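PDB 2GVK: heme peroxidase from Bacteroides thetaiotaomicron, which probably uses hydrogen peroxide to oxidise dyes and other substrates at a heme, as a member of the dye-decolorizing peroxidase family. Local coordinates for residues 122-125 with 126-130. Sequence-based numbering, arbitrary orientation.
Sequences FEFA and SILDE. With EDO (1,2-ethanediol), chain J.
S126 turns its hydroxyl back on its own helix: in the conformer described, one of two deposited, OG donates to the carbonyl oxygen E123 O at 2.7 Å. A chi1 of 74° tucks OG in against the main chain, above the preceding turn. The helical bond from I127 N reaches the same oxygen at 3.2 Å, from the same face of the peptide plane, so in this conformer E123 O is gripped by two donors, and the buried hydroxyl finds its acceptor without leaving the helix. The S126 side chain also meets F122: CB sits over one face of the ring, toward its rim, 4.1 Å from CZ. F122 swings CG away from its backbone N (chi1 161°), and this carries the ring forward along the helix.

Two residues on, F124 meets L128 by an edge. CD1 of L128 lies near the plane of the F124 ring, 3.8 Å from F124 CD1, the two side chains crossing at a slant. Between their backbones runs the regular bond from L128 N to F124 O, 3.1 Å; that from D129 N to A125 O continues the ladder. D129, partly exposed, accepts through OD1 a 2.6 Å hydrogen bond from O2 of a 1,2-ethanediol, probably from the crystallisation liquor, while its OD2 is hydrogen-bonded to Y259 OH of the second subunit.

Within the ferredoxin-like half of the DyP fold, F124 and I127 rest on helix 38-59, A125 on strand 109-115 of the antiparallel sheet, and L128 touches both. I127 also packs on V220 of the third subunit. The F122 ring meets Y147 of the second subunit edge-to-face, and the E123 carboxylate ties its own chain to that neighbour, OE2 salt-bridged to R59 and OE1 hydrogen-bonded to Y147 OH of the second subunit.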
ATOM      1  N   PHE A 122      17.628  -5.885  10.958  1.00 10.68           N
ATOM      2  CA  PHE A 122      19.087  -5.898  10.852  1.00 10.70           C
ATOM      3  C   PHE A 122      19.685  -4.635  11.434  1.00 11.04           C
ATOM      4  O   PHE A 122      20.644  -4.690  12.166  1.00 11.42           O
ATOM      5  CB  PHE A 122      19.551  -6.053   9.383  1.00 10.73           C
ATOM      6  CG  PHE A 122      20.966  -5.641   9.164  1.00 10.29           C
ATOM      7  CD1 PHE A 122      22.002  -6.471   9.536  1.00 10.83           C
ATOM      8  CD2 PHE A 122      21.275  -4.372   8.669  1.00 11.06           C
ATOM      9  CE1 PHE A 122      23.305  -6.065   9.398  1.00  9.63           C
ATOM     10  CE2 PHE A 122      22.591  -3.974   8.500  1.00 12.42           C
ATOM     11  CZ  PHE A 122      23.605  -4.813   8.895  1.00 10.60           C
ATOM     12  N   GLU A 123      19.109  -3.497  11.110  1.00 10.97           N
ATOM     13  CA  GLU A 123      19.639  -2.223  11.580  1.00 11.69           C
ATOM     14  C   GLU A 123      19.735  -2.214  13.118  1.00 11.39           C
ATOM     15  O   GLU A 123      20.793  -1.919  13.699  1.00 11.27           O
ATOM     16  CB  GLU A 123      18.741  -1.073  11.083  1.00 12.32           C
ATOM     17  CG  GLU A 123      19.076   0.298  11.653  1.00 17.55           C
ATOM     18  CD  GLU A 123      20.214   0.943  10.960  1.00 24.61           C
ATOM     19  OE1 GLU A 123      21.023   0.214  10.331  1.00 28.01           O
ATOM     20  OE2 GLU A 123      20.276   2.200  10.974  1.00 27.83           O
ATOM     21  N   PHE A 124      18.639  -2.546  13.761  1.00 11.36           N
ATOM     22  CA  PHE A 124      18.569  -2.575  15.210  1.00 11.16           C
ATOM     23  C   PHE A 124      19.573  -3.588  15.777  1.00 11.08           C
ATOM     24  O   PHE A 124      20.327  -3.285  16.691  1.00 10.61           O
ATOM     25  CB  PHE A 124      17.142  -2.943  15.638  1.00 11.37           C
ATOM     26  CG  PHE A 124      16.826  -2.622  17.096  1.00 11.39           C
ATOM     27  CD1 PHE A 124      17.149  -3.513  18.091  1.00 12.40           C
ATOM     28  CD2 PHE A 124      16.182  -1.416  17.448  1.00 10.57           C
ATOM     29  CE1 PHE A 124      16.823  -3.246  19.411  1.00 12.70           C
ATOM     30  CE2 PHE A 124      15.858  -1.154  18.740  1.00 11.55           C
ATOM     31  CZ  PHE A 124      16.164  -2.073  19.733  1.00 11.88           C
ATOM     32  N   ALA A 125      19.594  -4.781  15.199  1.00 10.83           N
ATOM     33  CA  ALA A 125      20.480  -5.811  15.660  1.00 10.50           C
ATOM     34  C   ALA A 125      21.962  -5.423  15.519  1.00 10.56           C
ATOM     35  O   ALA A 125      22.769  -5.780  16.359  1.00 10.67           O
ATOM     36  CB  ALA A 125      20.189  -7.130  14.928  1.00 10.85           C
ATOM     37  N   SER A 126      22.305  -4.689  14.461  1.00 10.35           N
ATOM     38  CA  SER A 126      23.682  -4.279  14.247  0.50 10.27           C
ATOM     39  C   SER A 126      24.121  -3.290  15.335  1.00 10.50           C
ATOM     40  O   SER A 126      25.263  -3.320  15.783  1.00 10.61           O
ATOM     41  CB  SER A 126      23.872  -3.678  12.836  0.50 10.34           C
ATOM     42  OG  SER A 126      23.321  -2.377  12.738  0.50  8.62           O
ATOM     43  N   ILE A 127      23.204  -2.439  15.767  1.00 10.75           N
ATOM     44  CA  ILE A 127      23.520  -1.483  16.810  0.50 10.96           C
ATOM     45  C   ILE A 127      23.712  -2.222  18.152  1.00 11.00           C
ATOM     46  O   ILE A 127      24.632  -1.916  18.894  1.00 11.22           O
ATOM     47  CB  ILE A 127      22.462  -0.381  16.892  0.50 11.07           C
ATOM     48  CG1 ILE A 127      22.514   0.475  15.598  0.50 11.33           C
ATOM     49  CG2 ILE A 127      22.693   0.488  18.110  0.50 11.86           C
ATOM     50  CD1 ILE A 127      21.293   1.295  15.353  0.50 12.77           C
ATOM     51  N   LEU A 128      22.892  -3.253  18.400  1.00 10.80           N
ATOM     52  CA  LEU A 128      23.073  -4.114  19.596  1.00 10.86           C
ATOM     53  C   LEU A 128      24.454  -4.780  19.565  1.00 10.85           C
ATOM     54  O   LEU A 128      25.153  -4.828  20.572  1.00 11.17           O
ATOM     55  CB  LEU A 128      21.984  -5.195  19.671  1.00 10.96           C
ATOM     56  CG  LEU A 128      20.567  -4.724  19.924  1.00 11.11           C
ATOM     57  CD1 LEU A 128      19.601  -5.907  19.815  1.00 12.88           C
ATOM     58  CD2 LEU A 128      20.441  -4.052  21.279  1.00 13.77           C
ATOM     59  N   ASP A 129      24.846  -5.270  18.385  1.00 10.98           N
ATOM     60  CA  ASP A 129      26.162  -5.904  18.206  1.00 11.33           C
ATOM     61  C   ASP A 129      27.272  -4.935  18.612  1.00 11.80           C
ATOM     62  O   ASP A 129      28.183  -5.290  19.365  1.00 11.75           O
ATOM     63  CB  ASP A 129      26.323  -6.342  16.738  1.00 11.23           C
ATOM     64  CG  ASP A 129      27.706  -6.958  16.439  1.00 12.38           C
ATOM     65  OD1 ASP A 129      28.242  -7.734  17.284  1.00 13.59           O
ATOM     66  OD2 ASP A 129      28.228  -6.713  15.306  1.00 12.94           O
ATOM     67  N   GLU A 130      27.181  -3.712  18.112  1.00 11.97           N
ATOM     68  CA  GLU A 130      28.159  -2.673  18.412  1.00 12.54           C
ATOM     69  C   GLU A 130      28.191  -2.316  19.895  1.00 12.04           C
ATOM     70  O   GLU A 130      29.260  -2.215  20.495  1.00 11.83           O
ATOM     71  CB  GLU A 130      27.862  -1.414  17.591  1.00 13.15           C
ATOM     72  CG  GLU A 130      28.122  -1.588  16.094  1.00 18.04           C
ATOM     73  CD  GLU A 130      27.446  -0.502  15.225  1.00 25.53           C
ATOM     74  OE1 GLU A 130      26.770   0.411  15.788  1.00 29.07           O
ATOM     75  OE2 GLU A 130      27.556  -0.602  13.985  1.00 27.90           O
TER
HETATM   76  C1  EDO J 325      30.799 -10.498  18.547  1.00 44.67           C
HETATM   77  O1  EDO J 325      30.104 -11.745  18.713  1.00 46.54           O
HETATM   78  C2  EDO J 325      30.504  -9.956  17.168  1.00 42.84           C
HETATM   79  O2  EDO J 325      30.698  -8.547  17.107  1.00 41.50           O